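Local coordinates for type IV secretion system protein DotB (Yersinia pseudotuberculosis IP 31758, PDB 6GEF), which probably hydrolyses ATP as a hexameric AAA+ motor of the GSP E family, powering type IVb secretion, at residues P157-I163 with S195-Y200; L169-P175 with R321-A325; L328-T332 with G388-G392. All coordinates share one frame. Numbering follows the deposited sequence.

Overall arrangement
Read from the N terminus, the chain enters the P-loop NTPase domain through 157-163 and helix 167-172, runs through the parallel strands of the mixed sheet, and reaches strand 320-330. Contact 1 closes a short loop, bringing 157-163 onto helix 187-203. Contact 2 opens at 169-175, before contact 1 has closed, and closes a much longer loop at 321-325, so the two cross. They touch directly: Tyr200 OH lies 2.6 Å from Asn171 OD1, a probable hydrogen bond, and Ile197 CD1 lies 3.3 Å from Met173 CE. Contact 3 follows in series, tying the far end of strand 320-330 to the C-terminal helices, its centre about 24 Å from that of contact 2.

Contact 1: residues P157-I163 with S195-Y200; sequences PLPLADI and SSIIRY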
loop_
_atom_site.group_PDB
_atom_site.type_symbol
_atom_site.label_atom_id
_atom_site.label_comp_id
_atom_site.label_asym_id
_atom_site.label_seq_id
_atom_site.Cartn_x
_atom_site.Cartn_y
_atom_site.Cartn_z
ATOM N N PRO A 157 -38.907 16.317 -21.058
ATOM C CA PRO A 157 -38.167 17.453 -21.601
ATOM C C PRO A 157 -39.100 18.532 -22.125
ATOM O O PRO A 157 -40.162 18.232 -22.667
ATOM C CB PRO A 157 -37.333 16.828 -22.716
ATOM C CG PRO A 157 -37.167 15.410 -22.313
ATOM C CD PRO A 157 -38.425 15.036 -21.600
ATOM N N LEU A 158 -38.714 19.790 -21.952
ATOM C CA LEU A 158 -39.530 20.899 -22.397
ATOM C C LEU A 158 -39.250 21.202 -23.858
ATOM O O LEU A 158 -38.122 21.110 -24.311
ATOM C CB LEU A 158 -39.248 22.152 -21.553
ATOM C CG LEU A 158 -39.928 22.204 -20.181
ATOM C CD1 LEU A 158 -39.326 21.221 -19.218
ATOM C CD2 LEU A 158 -39.827 23.616 -19.634
ATOM N N PRO A 159 -40.288 21.594 -24.616
ATOM C CA PRO A 159 -40.053 22.128 -25.964
ATOM C C PRO A 159 -39.026 23.249 -25.982
ATOM O O PRO A 159 -38.749 23.859 -24.948
ATOM C CB PRO A 159 -41.437 22.632 -26.377
ATOM C CG PRO A 159 -42.394 21.823 -25.577
ATOM C CD PRO A 159 -41.724 21.563 -24.271
ATOM N N LEU A 160 -38.446 23.502 -27.134
ATOM C CA LEU A 160 -37.391 24.517 -27.242
ATOM C C LEU A 160 -37.943 25.896 -26.932
ATOM O O LEU A 160 -37.284 26.691 -26.250
ATOM C CB LEU A 160 -36.753 24.473 -28.633
ATOM C CG LEU A 160 -36.225 23.126 -29.102
ATOM C CD1 LEU A 160 -35.388 23.259 -30.345
ATOM C CD2 LEU A 160 -35.475 22.383 -28.008
ATOM N N ALA A 161 -39.153 26.188 -27.428
ATOM C CA ALA A 161 -39.770 27.487 -27.161
ATOM C C ALA A 161 -39.885 27.741 -25.659
ATOM O O ALA A 161 -39.694 28.866 -25.208
ATOM C CB ALA A 161 -41.128 27.568 -27.845
ATOM N N ASP A 162 -40.190 26.714 -24.892
ATOM C CA ASP A 162 -40.424 26.882 -23.458
ATOM C C ASP A 162 -39.149 27.282 -22.728
ATOM O O ASP A 162 -39.201 28.087 -21.789
ATOM C CB ASP A 162 -41.020 25.610 -22.839
ATOM C CG ASP A 162 -42.384 25.265 -23.432
ATOM O OD1 ASP A 162 -42.736 25.788 -24.516
ATOM O OD2 ASP A 162 -43.103 24.472 -22.814
ATOM N N ILE A 163 -38.010 26.736 -23.151
ATOM C CA ILE A 163 -36.736 27.085 -22.510
ATOM C C ILE A 163 -35.949 28.132 -23.322
ATOM O O ILE A 163 -34.869 28.510 -22.912
ATOM C CB ILE A 163 -35.862 25.835 -22.222
ATOM C CG1 ILE A 163 -35.064 25.438 -23.439
ATOM C CG2 ILE A 163 -36.746 24.659 -21.810
ATOM C CD1 ILE A 163 -34.065 24.351 -23.202
ATOM N N SER A 195 -31.734 17.951 -22.498
ATOM C CA SER A 195 -32.953 17.149 -22.606
ATOM C C SER A 195 -33.855 17.699 -23.683
ATOM O O SER A 195 -34.356 16.949 -24.529
ATOM C CB SER A 195 -33.652 17.085 -21.244
ATOM O OG SER A 195 -33.925 18.380 -20.755
ATOM N N SER A 196 -34.111 18.997 -23.669
ATOM C CA SER A 196 -34.904 19.619 -24.740
ATOM C C SER A 196 -34.289 19.325 -26.099
ATOM O O SER A 196 -34.986 18.918 -27.028
ATOM C CB SER A 196 -35.013 21.128 -24.499
ATOM O OG SER A 196 -35.891 21.400 -23.423
ATOM N N ILE A 197 -32.982 19.515 -26.227
ATOM C CA ILE A 197 -32.315 19.262 -27.505
ATOM C C ILE A 197 -32.502 17.796 -27.947
ATOM O O ILE A 197 -32.658 17.508 -29.122
ATOM C CB ILE A 197 -30.825 19.640 -27.441
ATOM C CG1 ILE A 197 -30.656 21.146 -27.281
ATOM C CG2 ILE A 197 -30.101 19.152 -28.686
ATOM C CD1 ILE A 197 -29.229 21.644 -27.413
ATOM N N ILE A 198 -32.516 16.883 -26.989
ATOM C CA ILE A 198 -32.647 15.471 -27.299
ATOM C C ILE A 198 -34.095 15.129 -27.721
ATOM O O ILE A 198 -34.298 14.323 -28.625
ATOM C CB ILE A 198 -32.170 14.602 -26.127
ATOM C CG1 ILE A 198 -30.659 14.701 -25.981
ATOM C CG2 ILE A 198 -32.580 13.156 -26.313
ATOM C CD1 ILE A 198 -30.051 13.977 -24.804
ATOM N N ARG A 199 -35.085 15.716 -27.057
ATOM C CA ARG A 199 -36.453 15.529 -27.452
ATOM C C ARG A 199 -36.682 16.092 -28.851
ATOM O O ARG A 199 -37.373 15.484 -29.697
ATOM C CB ARG A 199 -37.409 16.144 -26.438
ATOM C CG ARG A 199 -37.849 17.561 -26.740
ATOM C CD ARG A 199 -39.129 17.901 -26.048
ATOM N NE ARG A 199 -40.307 17.298 -26.689
ATOM C CZ ARG A 199 -41.560 17.663 -26.429
ATOM N NH1 ARG A 199 -41.828 18.593 -25.522
ATOM N NH2 ARG A 199 -42.558 17.109 -27.085
ATOM N N TYR A 200 -36.186 17.298 -29.120
ATOM C CA TYR A 200 -36.174 17.826 -30.476
ATOM C C TYR A 200 -35.552 16.838 -31.458
ATOM O O TYR A 200 -36.126 16.552 -32.516
ATOM C CB TYR A 200 -35.427 19.159 -30.519
ATOM C CG TYR A 200 -35.295 19.739 -31.911
ATOM C CD1 TYR A 200 -36.397 20.297 -32.575
ATOM C CD2 TYR A 200 -34.055 19.771 -32.550
ATOM C CE1 TYR A 200 -36.272 20.817 -33.833
ATOM C CE2 TYR A 200 -33.918 20.266 -33.826
ATOM C CZ TYR A 200 -35.032 20.813 -34.466
ATOM O OH TYR A 200 -34.905 21.378 -35.717
#
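In this P-loop NTPase domain, helix 187-203, whose first turn carries the end of a sequence matching the Walker A pattern, receives the proline-rich 157-163 along one flank. Ser196, an m rotamer, directs OG at Leu158 O in a very short 2.4 Å hydrogen bond; the same hydroxyl lies 3.5 Å from Ile163 CD1, carried inward by a p, t side chain. Pro157 lays its ring on the helix, CB 3.5 Å from Ser195 O and 3.8 Å from Arg199 CB. Arg199 has a chi1 of 94°, between wells, and curls over the prolines: NH1 gives a weak 3.3 Å hydrogen bond to Pro157 O, Pro159 CD meets the guanidinium edge, and NH2 pairs with Glu203. Pro159 is the N-cap of helix 160-163. Leu160 (m, t), the first residue of that helix, reaches out so that CD2 sits 3.6 Å from Ser196 O. Its other methyl, CD1, makes a CH-pi contact with the t-rotamer Tyr200, 4.1 Å from the ring centroid and 25° off its normal.

Contact 2: residues L169-P175 with R321-A325; sequences LVNQMCP and RFIMA
Met173 (m, t, p) meets Phe322 in two ways at once: CG stands over one ring face, 3.5 Å from the centroid and 16° off the normal, while SD lies obliquely at 4.4 Å from the centroid, a Met-aromatic contact. Residues 169-172 end a helix; Met173 (phi/psi -87/7) is the first to leave helical angles, and Pro175 is extended (-71/147). Residues 321-325 are strand, but Arg321 (-111/-16) and Phe322 (179/134) depart from ordinary beta angles, which hold from Ile323 on. CA-CA approaches are 6.3 Å for Met173-Phe322 and 7.1 Å for Pro175-Arg321. In this P-loop NTPase domain the helix end thus covers strand 320-330 of the mixed sheet, beside strand 179-183. Phe322 (chi1 t, chi2 -78°) has Leu169 (t, p) CD1 3.7 Å from CZ and Gln172 OE1 3.7 Å from CE2, both at the ring edge; Asn344 hydrogen-bonds that OE1. Met324 (t, t, chi3 -92°) brings CE to 3.6 Å from Met173 SD and 3.9 Å from Leu169 CD2. Pro175 CG rests 3.7 Å from Arg321 CB.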
loop_
_atom_site.group_PDB
_atom_site.type_symbol
_atom_site.label_atom_id
_atom_site.label_comp_id
_atom_site.label_asym_id
_atom_site.label_seq_id
_atom_site.Cartn_x
_atom_site.Cartn_y
_atom_site.Cartn_z
ATOM N N LEU A 169 -31.185 27.418 -33.909
ATOM C CA LEU A 169 -29.989 27.311 -33.082
ATOM C C LEU A 169 -29.653 25.876 -32.739
ATOM O O LEU A 169 -28.485 25.465 -32.806
ATOM C CB LEU A 169 -30.128 28.160 -31.801
ATOM C CG LEU A 169 -28.933 28.181 -30.879
ATOM C CD1 LEU A 169 -27.636 28.486 -31.640
ATOM C CD2 LEU A 169 -29.165 29.220 -29.771
ATOM N N VAL A 170 -30.662 25.090 -32.365
ATOM C CA VAL A 170 -30.403 23.705 -31.947
ATOM C C VAL A 170 -29.997 22.828 -33.136
ATOM O O VAL A 170 -29.251 21.875 -32.968
ATOM C CB VAL A 170 -31.618 23.120 -31.207
ATOM C CG1 VAL A 170 -32.099 24.079 -30.136
ATOM C CG2 VAL A 170 -32.729 22.788 -32.167
ATOM N N ASN A 171 -30.453 23.188 -34.342
ATOM C CA ASN A 171 -29.891 22.585 -35.545
ATOM C C ASN A 171 -28.375 22.741 -35.592
ATOM O O ASN A 171 -27.661 21.808 -35.964
ATOM C CB ASN A 171 -30.540 23.198 -36.784
ATOM C CG ASN A 171 -31.982 22.757 -36.962
ATOM O OD1 ASN A 171 -32.408 21.718 -36.450
ATOM N ND2 ASN A 171 -32.752 23.566 -37.681
ATOM N N GLN A 172 -27.875 23.908 -35.218
ATOM C CA GLN A 172 -26.438 24.087 -35.061
ATOM C C GLN A 172 -25.870 23.137 -34.010
ATOM O O GLN A 172 -24.747 22.632 -34.133
ATOM C CB GLN A 172 -26.085 25.523 -34.711
ATOM C CG GLN A 172 -26.520 26.552 -35.743
ATOM C CD GLN A 172 -26.061 27.952 -35.382
ATOM O OE1 GLN A 172 -25.020 28.160 -34.782
ATOM N NE2 GLN A 172 -26.848 28.941 -35.766
ATOM N N MET A 173 -26.664 22.853 -32.977
ATOM C CA MET A 173 -26.205 22.035 -31.851
ATOM C C MET A 173 -26.404 20.523 -32.074
ATOM O O MET A 173 -26.155 19.749 -31.187
ATOM C CB MET A 173 -26.917 22.471 -30.573
ATOM C CG MET A 173 -26.556 23.869 -30.117
ATOM S SD MET A 173 -27.315 24.328 -28.553
ATOM C CE MET A 173 -26.376 23.280 -27.424
ATOM N N CYS A 174 -26.826 20.139 -33.286
ATOM C CA CYS A 174 -26.999 18.746 -33.643
ATOM C C CYS A 174 -26.112 18.363 -34.822
ATOM O O CYS A 174 -26.607 18.004 -35.890
ATOM C CB CYS A 174 -28.477 18.458 -33.978
ATOM S SG CYS A 174 -29.612 18.772 -32.620
ATOM N N PRO A 175 -24.796 18.427 -34.636
ATOM C CA PRO A 175 -23.899 17.795 -35.616
ATOM C C PRO A 175 -23.989 16.281 -35.508
ATOM O O PRO A 175 -24.168 15.719 -34.433
ATOM C CB PRO A 175 -22.506 18.300 -35.205
ATOM C CG PRO A 175 -22.657 18.636 -33.742
ATOM C CD PRO A 175 -24.060 19.129 -33.566
ATOM N N ARG A 321 -17.644 20.964 -31.732
ATOM C CA ARG A 321 -18.518 21.475 -32.770
ATOM C C ARG A 321 -19.313 22.709 -32.366
ATOM O O ARG A 321 -19.838 23.410 -33.240
ATOM C CB ARG A 321 -19.478 20.369 -33.248
ATOM C CG ARG A 321 -18.987 19.614 -34.475
ATOM C CD ARG A 321 -18.202 20.522 -35.423
ATOM N NE ARG A 321 -18.605 20.362 -36.813
ATOM C CZ ARG A 321 -19.508 21.139 -37.411
ATOM N NH1 ARG A 321 -20.109 22.137 -36.741
ATOM N NH2 ARG A 321 -19.814 20.934 -38.696
ATOM N N PHE A 322 -19.400 22.997 -31.071
ATOM C CA PHE A 322 -20.345 23.988 -30.575
ATOM C C PHE A 322 -20.252 24.090 -29.050
ATOM O O PHE A 322 -20.254 23.069 -28.352
ATOM C CB PHE A 322 -21.798 23.610 -30.961
ATOM C CG PHE A 322 -22.766 24.724 -30.780
ATOM C CD1 PHE A 322 -23.220 25.028 -29.525
ATOM C CD2 PHE A 322 -23.252 25.460 -31.864
ATOM C CE1 PHE A 322 -24.139 26.051 -29.324
ATOM C CE2 PHE A 322 -24.167 26.469 -31.661
ATOM C CZ PHE A 322 -24.601 26.760 -30.392
ATOM N N ILE A 323 -20.204 25.324 -28.542
ATOM C CA ILE A 323 -20.006 25.571 -27.126
ATOM C C ILE A 323 -21.074 26.558 -26.677
ATOM O O ILE A 323 -21.109 27.703 -27.143
ATOM C CB ILE A 323 -18.594 26.113 -26.808
ATOM C CG1 ILE A 323 -17.527 25.097 -27.207
ATOM C CG2 ILE A 323 -18.501 26.544 -25.353
ATOM C CD1 ILE A 323 -16.289 25.081 -26.328
ATOM N N MET A 324 -21.933 26.121 -25.749
ATOM C CA MET A 324 -22.891 26.991 -25.081
ATOM C C MET A 324 -22.537 27.078 -23.606
ATOM O O MET A 324 -22.483 26.085 -22.910
ATOM C CB MET A 324 -24.299 26.428 -25.241
ATOM C CG MET A 324 -25.404 27.406 -24.849
ATOM S SD MET A 324 -27.046 26.787 -25.206
ATOM C CE MET A 324 -27.301 27.447 -26.844
ATOM N N ALA A 325 -22.255 28.298 -23.152
ATOM C CA ALA A 325 -22.445 28.666 -21.742
ATOM C C ALA A 325 -23.813 29.298 -21.545
ATOM O O ALA A 325 -24.279 30.053 -22.379
ATOM C CB ALA A 325 -21.359 29.642 -21.295
#

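Contact 3: residues L328-T332 with G388-G392; sequences LVRKT and GIIDG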
loop_
_atom_site.group_PDB
_atom_site.type_symbol
_atom_site.label_atom_id
_atom_site.label_comp_id
_atom_site.label_asym_id
_atom_site.label_seq_id
_atom_site.Cartn_x
_atom_site.Cartn_y
_atom_site.Cartn_z
ATOM N N LEU A 328 -28.383 31.816 -15.381
ATOM C CA LEU A 328 -29.734 32.230 -15.003
ATOM C C LEU A 328 -29.726 33.637 -14.462
ATOM O O LEU A 328 -28.967 33.945 -13.557
ATOM C CB LEU A 328 -30.328 31.261 -13.960
ATOM C CG LEU A 328 -30.856 29.925 -14.466
ATOM C CD1 LEU A 328 -31.615 29.233 -13.364
ATOM C CD2 LEU A 328 -31.669 30.142 -15.741
ATOM N N VAL A 329 -30.546 34.501 -15.046
ATOM C CA VAL A 329 -30.659 35.898 -14.636
ATOM C C VAL A 329 -32.118 36.190 -14.271
ATOM O O VAL A 329 -33.036 35.394 -14.510
ATOM C CB VAL A 329 -30.160 36.842 -15.751
ATOM C CG1 VAL A 329 -28.678 36.590 -16.024
ATOM C CG2 VAL A 329 -30.979 36.713 -16.982
ATOM N N ARG A 330 -32.332 37.336 -13.655
ATOM C CA ARG A 330 -33.602 37.698 -13.046
ATOM C C ARG A 330 -34.371 38.587 -14.006
ATOM O O ARG A 330 -33.894 39.685 -14.398
ATOM C CB ARG A 330 -33.356 38.473 -11.741
ATOM C CG ARG A 330 -34.555 38.538 -10.821
ATOM C CD ARG A 330 -34.378 37.669 -9.594
ATOM N NE ARG A 330 -35.499 36.741 -9.395
ATOM C CZ ARG A 330 -35.385 35.556 -8.792
ATOM N NH1 ARG A 330 -34.212 35.137 -8.264
ATOM N NH2 ARG A 330 -36.471 34.788 -8.675
ATOM N N LYS A 331 -35.549 38.131 -14.412
ATOM C CA LYS A 331 -36.461 38.967 -15.189
ATOM C C LYS A 331 -37.022 40.082 -14.308
ATOM O O LYS A 331 -37.257 39.906 -13.123
ATOM C CB LYS A 331 -37.597 38.127 -15.755
ATOM C CG LYS A 331 -37.639 38.066 -17.268
ATOM C CD LYS A 331 -38.979 37.533 -17.768
ATOM C CE LYS A 331 -39.407 38.269 -19.045
ATOM N NZ LYS A 331 -40.836 38.227 -19.389
ATOM N N THR A 332 -37.264 41.231 -14.916
ATOM C CA THR A 332 -38.197 42.203 -14.366
ATOM C C THR A 332 -39.501 41.520 -13.951
ATOM O O THR A 332 -40.070 41.830 -12.907
ATOM C CB THR A 332 -38.500 43.297 -15.412
ATOM O OG1 THR A 332 -39.225 42.727 -16.527
ATOM C CG2 THR A 332 -37.209 43.901 -15.929
ATOM N N GLY A 388 -36.837 44.601 -22.831
ATOM C CA GLY A 388 -37.367 44.859 -21.511
ATOM C C GLY A 388 -37.444 43.656 -20.585
ATOM O O GLY A 388 -38.157 43.677 -19.607
ATOM N N ILE A 389 -36.731 42.581 -20.932
ATOM C CA ILE A 389 -36.791 41.360 -20.161
ATOM C C ILE A 389 -35.969 41.459 -18.881
ATOM O O ILE A 389 -36.338 40.864 -17.863
ATOM C CB ILE A 389 -36.388 40.153 -21.025
ATOM C CG1 ILE A 389 -37.460 39.910 -22.105
ATOM C CG2 ILE A 389 -36.173 38.897 -20.174
ATOM C CD1 ILE A 389 -37.475 38.508 -22.669
ATOM N N ILE A 390 -34.846 42.168 -18.896
ATOM C CA ILE A 390 -33.965 42.300 -17.759
ATOM C C ILE A 390 -33.695 43.772 -17.487
ATOM O O ILE A 390 -33.766 44.610 -18.397
ATOM C CB ILE A 390 -32.639 41.516 -17.967
ATOM C CG1 ILE A 390 -31.742 42.225 -18.973
ATOM C CG2 ILE A 390 -32.909 40.081 -18.372
ATOM C CD1 ILE A 390 -30.404 41.541 -19.188
ATOM N N ASP A 391 -33.350 44.074 -16.260
ATOM C CA ASP A 391 -32.979 45.422 -15.867
ATOM C C ASP A 391 -31.600 45.773 -16.425
ATOM O O ASP A 391 -30.809 44.897 -16.811
ATOM C CB ASP A 391 -32.958 45.601 -14.361
ATOM C CG ASP A 391 -34.018 44.745 -13.656
ATOM O OD1 ASP A 391 -34.242 43.578 -14.113
ATOM O OD2 ASP A 391 -34.586 45.212 -12.643
ATOM N N GLY A 392 -31.298 47.063 -16.469
ATOM C CA GLY A 392 -30.001 47.515 -16.919
ATOM C C GLY A 392 -28.844 47.020 -16.062
ATOM O O GLY A 392 -27.764 46.746 -16.569
#
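Thr332 lays its CG2 methyl across the backbone of the opposing loop, 3.8 Å from Ile390 C and 3.5 Å from Asp391 OD1. With chi1 at 67° (p), its hydroxyl faces the other way along the loop, where OG1 gives a weak 3.4 Å hydrogen bond to Gly388 O. The firmer tie is made by the main chain: Thr332 N donates to Ile389 O at 3.1 Å and 148°. That carbonyl also receives a CA-H...O contact from Lys331 CA at 3.3 Å, so one oxygen serves two successive residues. Lys331 runs its aliphatic stem past Ile389, CG lying 3.4 Å from Ile389 CG2. Next to these polar contacts, Val329 CG2 and Ile390 CG2 meet at 4.1 Å in a small apolar contact. Arg330 instead leads its guanidinium away, to Lys69 O and Gly334 O. Gly388 (phi 61°) is the C-prime residue of a Schellman motif that ends helix 377-386, in which Ile389 N bonds to Leu384 O and Gly388 N to His385 O. Asp391 then occupies the N-cap position of the next helix, though its side chain makes no capping bond. The contact is a surface junction: the loop between helices 377-386 and 392-400 packs where strand 320-330 ends, just before the chain turns back into the antiparallel strand 336-344.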